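Local coordinates for TqaA (Penicillium aethiopicum, PDB 5DLK), which forms the C-terminal condensation-like domain of a fungal nonribosomal peptide synthetase, in which it probably releases the assembled peptide by macrocyclization, at residues E19-L23 with L212-V216; P29-H33 with S46-L51; R94-L98 with L323-T327. All blocks are in the same frame, centred on the assembly; numbering follows the deposited sequence.

Interaction 1: E19-L23 with L212-V216; sequences EPFSL and LYHRV
Leu-23 packs on the Tyr-213 ring obliquely, its CD1 lying 3.5 Å from Tyr-213 CD1. The two side chains run past one another in opposite directions, and Leu-23 reaches on to the helix, where its CD1 and CD2 touch Val-216 CG2, the CD1 to CG2 distance being 4.0 Å. On the same ring, Ser-22 OG comes within 3.3 Å of Tyr-213 CE1.

That hydroxyl is already engaged. With OG lying between the backbone N and carbonyl carbon (chi1 64°), it folds back onto its own turn and donates to Glu-19 O over 2.8 Å, in the carbonyl plane. Glu-19 O also takes the Ser-22 N-H, the backbone bond of a type II turn from Glu-19 to Ser-22. The ring thus leans against a turn that is fixed from within.

The phenol oxygen joins the two segments through water 1, which accepts from Leu-23 N at 2.7 Å and donates to Tyr-213 OH at 2.9 Å. Further out, Asp-50 of strand 47-53 bonds Tyr-213 OH through one carboxylate oxygen and Phe-21 N through the other, tying the N-terminal loop and helix 208-218 to one acid. With no clear direct hydrogen bond between loop and helix, their polar coupling is relayed by the water and Asp-50, while leucine, valine and tyrosine carbons supply the direct packing.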
# COMPACT_ATOMS: atom_id res chain seq x y z
N GLU A 19 11.57 23.45 3.17
CA GLU A 19 12.53 23.91 2.18
C GLU A 19 13.04 22.76 1.31
O GLU A 19 13.54 21.76 1.82
CB GLU A 19 13.71 24.60 2.86
CG GLU A 19 14.89 24.87 1.94
CD GLU A 19 15.62 26.16 2.29
OE1 GLU A 19 16.26 26.21 3.36
OE2 GLU A 19 15.57 27.11 1.48
N PRO A 20 12.90 22.90 -0.02
CA PRO A 20 13.29 21.82 -0.94
C PRO A 20 14.76 21.44 -0.83
O PRO A 20 15.61 22.31 -0.66
CB PRO A 20 12.97 22.42 -2.31
CG PRO A 20 11.83 23.36 -2.03
CD PRO A 20 12.18 23.98 -0.70
N PHE A 21 15.02 20.13 -0.94
CA PHE A 21 16.36 19.52 -0.92
C PHE A 21 16.97 19.44 0.49
O PHE A 21 18.07 18.90 0.66
CB PHE A 21 17.32 20.25 -1.87
CG PHE A 21 16.82 20.31 -3.29
CD1 PHE A 21 16.81 19.18 -4.09
CD2 PHE A 21 16.34 21.51 -3.82
CE1 PHE A 21 16.35 19.23 -5.40
CE2 PHE A 21 15.88 21.57 -5.13
CZ PHE A 21 15.88 20.43 -5.92
N SER A 22 16.22 19.91 1.49
CA SER A 22 16.72 19.89 2.86
C SER A 22 16.89 18.47 3.40
O SER A 22 17.64 18.26 4.36
CB SER A 22 15.82 20.72 3.79
OG SER A 22 14.50 20.20 3.91
N LEU A 23 16.24 17.49 2.77
CA LEU A 23 16.42 16.09 3.16
C LEU A 23 17.19 15.29 2.11
O LEU A 23 17.26 14.07 2.20
CB LEU A 23 15.07 15.43 3.43
CG LEU A 23 14.23 16.09 4.51
CD1 LEU A 23 12.84 15.46 4.58
CD2 LEU A 23 14.94 16.01 5.86
N LEU A 212 6.50 13.79 4.28
CA LEU A 212 7.86 13.46 4.68
C LEU A 212 8.51 14.60 5.49
O LEU A 212 9.15 14.35 6.51
CB LEU A 212 8.70 13.11 3.46
CG LEU A 212 8.25 11.85 2.70
CD1 LEU A 212 9.23 11.51 1.59
CD2 LEU A 212 8.07 10.68 3.67
N TYR A 213 8.35 15.84 5.04
CA TYR A 213 8.89 16.98 5.80
C TYR A 213 8.26 17.07 7.19
O TYR A 213 8.94 17.33 8.19
CB TYR A 213 8.70 18.30 5.04
CG TYR A 213 9.63 18.42 3.85
CD1 TYR A 213 11.01 18.40 4.03
CD2 TYR A 213 9.14 18.55 2.56
CE1 TYR A 213 11.88 18.50 2.94
CE2 TYR A 213 9.99 18.66 1.47
CZ TYR A 213 11.36 18.64 1.67
OH TYR A 213 12.22 18.74 0.60
N HIS A 214 6.95 16.87 7.25
CA HIS A 214 6.23 16.91 8.52
C HIS A 214 6.69 15.82 9.50
O HIS A 214 6.84 16.09 10.69
CB HIS A 214 4.73 16.81 8.27
CG HIS A 214 3.90 17.18 9.45
ND1 HIS A 214 3.71 16.33 10.52
CD2 HIS A 214 3.22 18.31 9.74
CE1 HIS A 214 2.94 16.92 11.42
NE2 HIS A 214 2.63 18.13 10.97
N ARG A 215 6.93 14.60 9.00
CA ARG A 215 7.51 13.55 9.85
C ARG A 215 8.83 13.98 10.48
O ARG A 215 9.07 13.75 11.67
CB ARG A 215 7.77 12.27 9.05
CG ARG A 215 6.55 11.48 8.67
CD ARG A 215 6.93 10.01 8.44
NE ARG A 215 8.07 9.87 7.54
CZ ARG A 215 8.67 8.72 7.27
NH1 ARG A 215 8.23 7.59 7.84
NH2 ARG A 215 9.70 8.68 6.44
N VAL A 216 9.69 14.61 9.69
CA VAL A 216 11.01 15.02 10.17
C VAL A 216 10.87 16.18 11.15
O VAL A 216 11.59 16.24 12.14
CB VAL A 216 11.94 15.40 9.00
CG1 VAL A 216 13.14 16.23 9.49
CG2 VAL A 216 12.42 14.14 8.30
O HOH W 1 14.69 17.27 0.58

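Interaction 2: P29-H33 with S46-L51; sequences PQALH and STLEDL
Ser-46 OG is held by two hydrogen bonds: it accepts from His-33 NE2 over 3.0 Å, with an N-H...O angle of 151°, and donates to Pro-43 O in the loop just before. The hydroxyl sits near the edge of the imidazole but tilted somewhat out of its plane, so the bond is slightly bent. With CG anti to the backbone N (chi1 173°), the ring of His-33 extends from the helix along the beginning of the strand, where Leu-48 CB meets it at CG, 3.9 Å away, and Leu-48 N lies over one face toward the rim. Replacing His-33 by an alanine would probably leave Ser-46 OG with its Pro-43 link but no donor from the helix, and open a gap beside Leu-48.

The elements joined are helix 29-38 and strand 47-53, an outer strand of a three-stranded antiparallel sheet; their local axes approach to 8.7 Å and run at 138°, between perpendicular and antiparallel. A classic beta bulge, Glu-49 and Asp-50 opposite Val-113, interrupts the strand, and Leu-48 and Leu-51, before and after it, both point toward the helix. Leu-48 CD2 touches Pro-29 CB at 3.5 Å. Leu-51 CD1 lies 3.8 Å from Pro-29 CB and also touches Leu-32 CD2, the two leucine side chains crossing at about a right angle. At the outer margin Gln-30, bent at its second torsion, turns its amide back toward the strand; water 2 donates to Gln-30 OE1 at 3.0 Å and accepts from Leu-48 N at 2.7 Å.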
# COMPACT_ATOMS: atom_id res chain seq x y z
N PRO A 29 21.90 17.57 -6.20
CA PRO A 29 20.72 17.02 -6.88
C PRO A 29 20.59 17.43 -8.35
O PRO A 29 20.16 16.61 -9.16
CB PRO A 29 19.55 17.57 -6.06
CG PRO A 29 20.13 18.59 -5.11
CD PRO A 29 21.56 18.22 -4.93
N GLN A 30 20.94 18.67 -8.68
CA GLN A 30 20.77 19.14 -10.06
C GLN A 30 21.66 18.36 -11.02
O GLN A 30 21.28 18.11 -12.16
CB GLN A 30 21.04 20.65 -10.15
CG GLN A 30 20.11 21.48 -9.26
CD GLN A 30 18.66 21.44 -9.74
OE1 GLN A 30 18.37 20.99 -10.85
NE2 GLN A 30 17.75 21.92 -8.89
N ALA A 31 22.85 17.97 -10.56
CA ALA A 31 23.74 17.16 -11.38
C ALA A 31 23.14 15.79 -11.69
O ALA A 31 23.29 15.27 -12.80
CB ALA A 31 25.08 16.99 -10.70
N LEU A 32 22.47 15.21 -10.71
CA LEU A 32 21.81 13.93 -10.93
C LEU A 32 20.68 14.05 -11.96
O LEU A 32 20.52 13.19 -12.83
CB LEU A 32 21.26 13.37 -9.62
CG LEU A 32 20.49 12.07 -9.73
CD1 LEU A 32 21.39 10.97 -10.29
CD2 LEU A 32 19.90 11.69 -8.37
N HIS A 33 19.90 15.12 -11.85
CA HIS A 33 18.80 15.34 -12.78
C HIS A 33 19.31 15.52 -14.20
O HIS A 33 18.74 15.00 -15.15
CB HIS A 33 17.98 16.56 -12.35
CG HIS A 33 16.92 16.95 -13.34
ND1 HIS A 33 17.14 17.89 -14.33
CD2 HIS A 33 15.64 16.55 -13.49
CE1 HIS A 33 16.04 18.04 -15.05
NE2 HIS A 33 15.11 17.24 -14.55
N SER A 46 12.24 18.76 -18.34
CA SER A 46 11.77 18.74 -16.95
C SER A 46 12.75 19.50 -16.06
O SER A 46 13.93 19.63 -16.39
CB SER A 46 11.59 17.30 -16.44
OG SER A 46 12.85 16.64 -16.35
N THR A 47 12.25 19.98 -14.93
CA THR A 47 13.10 20.55 -13.90
C THR A 47 13.02 19.70 -12.64
O THR A 47 12.05 18.96 -12.44
CB THR A 47 12.70 21.98 -13.57
OG1 THR A 47 11.36 22.00 -13.08
CG2 THR A 47 12.80 22.86 -14.83
N LEU A 48 14.03 19.81 -11.79
CA LEU A 48 14.03 19.09 -10.52
C LEU A 48 13.48 19.97 -9.41
O LEU A 48 14.11 20.96 -9.01
CB LEU A 48 15.43 18.60 -10.17
CG LEU A 48 15.54 17.76 -8.89
CD1 LEU A 48 14.87 16.40 -9.09
CD2 LEU A 48 16.99 17.62 -8.48
N GLU A 49 12.29 19.63 -8.91
CA GLU A 49 11.61 20.42 -7.90
C GLU A 49 12.08 20.05 -6.47
O GLU A 49 12.15 20.91 -5.58
CB GLU A 49 10.11 20.24 -8.03
CG GLU A 49 9.30 20.93 -6.97
CD GLU A 49 7.82 20.62 -7.08
OE1 GLU A 49 7.16 20.51 -6.02
OE2 GLU A 49 7.31 20.48 -8.21
N ASP A 50 12.38 18.77 -6.26
CA ASP A 50 12.83 18.30 -4.94
C ASP A 50 13.54 16.97 -5.06
O ASP A 50 13.47 16.29 -6.10
CB ASP A 50 11.64 18.19 -3.98
CG ASP A 50 12.02 18.53 -2.52
OD1 ASP A 50 13.20 18.38 -2.13
OD2 ASP A 50 11.12 18.95 -1.77
N LEU A 51 14.25 16.60 -4.01
CA LEU A 51 14.85 15.29 -3.93
C LEU A 51 14.78 14.85 -2.47
O LEU A 51 15.25 15.57 -1.59
CB LEU A 51 16.28 15.31 -4.47
CG LEU A 51 16.90 13.95 -4.80
CD1 LEU A 51 18.08 14.11 -5.74
CD2 LEU A 51 17.33 13.24 -3.51
O HOH W 2 15.95 21.63 -12.47

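Interaction 3: R94-L98 with L323-T327; sequences RHSIL and LLGCT
This is a buried, mostly apolar contact between the two halves of a condensation-domain fold, in which one leucine packs against three residues of segment 94-98. That segment runs from the end of helix 81-94 in the N-terminal half and turns through a short 3-10 stretch toward strand 100-105. The segment 323-327 leads into strand 329-336 of the C-terminal half, and its crossing to the other half is consistent with the floor loop known in condensation domains. The Leu-324 side chain is about 9 Å from Gly-183, which binds phosphopantetheine in another structure of this protein; the packing therefore lies close to the cofactor site.

Leu-324 carries the contact. CG stands anti to the backbone N (chi1 -175°), which extends the side chain between His-95, Ile-97 and Leu-98, crossing each at about a right angle. Its CD2 makes a CH-pi contact with His-95, 4.0 Å from the ring centroid and 21° off the normal. The same methyl meets Leu-98 CD2 at 3.9 Å, while Leu-324 CG touches Ile-97 CG2. Arg-94 CG lies over the opposite face of the imidazole, toward the rim, and Asp-192 accepts from His-95 NE2 as well as forming a salt bridge with Arg-94 NE; held at both faces and at one nitrogen, the ring is unlikely to turn.

Gly-325 follows with backbone angles at which any side chain would collide with the carbonyl oxygen of Leu-324. Two waters bridge polar groups. Water 3, in the plane of the imidazole and 2.9 Å from His-95 ND1, links that side chain to the Leu-324 backbone, though its bond from Leu-324 N is weak. Water 4 links backbone to backbone, accepting from Ile-97 N and donating to Leu-324 O at 2.8 Å.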
# COMPACT_ATOMS: atom_id res chain seq x y z
N ARG A 94 -1.18 18.40 -10.58
CA ARG A 94 -1.72 18.54 -9.23
C ARG A 94 -0.98 17.73 -8.15
O ARG A 94 -0.82 18.20 -7.03
CB ARG A 94 -3.21 18.16 -9.23
CG ARG A 94 -3.88 18.20 -7.86
CD ARG A 94 -5.37 17.95 -7.99
NE ARG A 94 -6.06 17.84 -6.71
CZ ARG A 94 -6.36 18.88 -5.93
NH1 ARG A 94 -7.01 18.68 -4.78
NH2 ARG A 94 -6.02 20.11 -6.29
N HIS A 95 -0.54 16.52 -8.49
CA HIS A 95 0.03 15.62 -7.46
C HIS A 95 1.49 15.28 -7.72
O HIS A 95 1.80 14.50 -8.62
CB HIS A 95 -0.77 14.31 -7.40
CG HIS A 95 -2.21 14.50 -7.02
ND1 HIS A 95 -2.62 14.79 -5.74
CD2 HIS A 95 -3.34 14.39 -7.76
CE1 HIS A 95 -3.93 14.88 -5.71
NE2 HIS A 95 -4.40 14.64 -6.92
N SER A 96 2.41 15.82 -6.92
CA SER A 96 3.82 15.67 -7.26
C SER A 96 4.31 14.22 -7.19
O SER A 96 5.29 13.87 -7.85
CB SER A 96 4.67 16.56 -6.35
OG SER A 96 4.68 16.10 -5.01
N ILE A 97 3.62 13.37 -6.43
CA ILE A 97 4.01 11.96 -6.39
C ILE A 97 3.88 11.32 -7.78
O ILE A 97 4.64 10.42 -8.12
CB ILE A 97 3.17 11.15 -5.35
CG1 ILE A 97 3.77 9.75 -5.14
CG2 ILE A 97 1.73 11.02 -5.79
CD1 ILE A 97 5.20 9.76 -4.71
N LEU A 98 2.95 11.81 -8.59
CA LEU A 98 2.74 11.27 -9.94
C LEU A 98 3.82 11.77 -10.92
O LEU A 98 3.98 11.21 -12.01
CB LEU A 98 1.33 11.62 -10.46
CG LEU A 98 0.13 11.18 -9.63
CD1 LEU A 98 -1.20 11.56 -10.29
CD2 LEU A 98 0.16 9.68 -9.33
N LEU A 323 -4.07 13.59 0.91
CA LEU A 323 -2.86 13.73 0.10
C LEU A 323 -2.54 12.39 -0.55
O LEU A 323 -2.73 11.33 0.06
CB LEU A 323 -1.67 14.24 0.92
CG LEU A 323 -1.03 13.40 2.03
CD1 LEU A 323 0.13 12.57 1.50
CD2 LEU A 323 -0.54 14.32 3.15
N LEU A 324 -2.06 12.44 -1.79
CA LEU A 324 -1.85 11.23 -2.57
C LEU A 324 -0.43 10.70 -2.42
O LEU A 324 0.55 11.41 -2.64
CB LEU A 324 -2.16 11.48 -4.05
CG LEU A 324 -2.11 10.28 -4.99
CD1 LEU A 324 -3.17 9.24 -4.65
CD2 LEU A 324 -2.23 10.76 -6.46
N GLY A 325 -0.33 9.43 -2.04
CA GLY A 325 0.97 8.82 -1.89
C GLY A 325 0.84 7.56 -1.07
O GLY A 325 -0.26 7.16 -0.71
N CYS A 326 1.97 6.95 -0.75
CA CYS A 326 1.97 5.72 0.03
C CYS A 326 2.42 6.04 1.45
O CYS A 326 3.61 6.06 1.72
CB CYS A 326 2.90 4.69 -0.60
SG CYS A 326 2.94 3.15 0.35
N THR A 327 1.48 6.31 2.33
CA THR A 327 1.83 6.57 3.73
C THR A 327 1.72 5.32 4.59
O THR A 327 1.93 5.39 5.82
CB THR A 327 0.95 7.67 4.35
OG1 THR A 327 -0.40 7.22 4.45
CG2 THR A 327 1.03 8.96 3.51
O HOH W 3 -0.68 14.90 -3.60
O HOH W 4 1.58 13.73 -3.88

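The three contacts differ in burial, but their direct polar bonding does not follow depth. Interaction 1 lies at the surface and interaction 2 is partly buried, and they share a neighbourhood: Asp-50 of strand 47-53 bonds the loop and the helix of interaction 1, while Phe-21 packs on Pro-29 and Leu-48 of interaction 2, a local contact nested along the chain within the loop that interaction 1 closes. Interaction 3 touches neither; wholly buried, it lies near the cofactor site and, like interaction 1, joins segments far apart in sequence. All three combine apolar packing with bridging water; interaction 2 adds a direct side-chain hydrogen bond, and only interaction 3 places a methyl over a ring face.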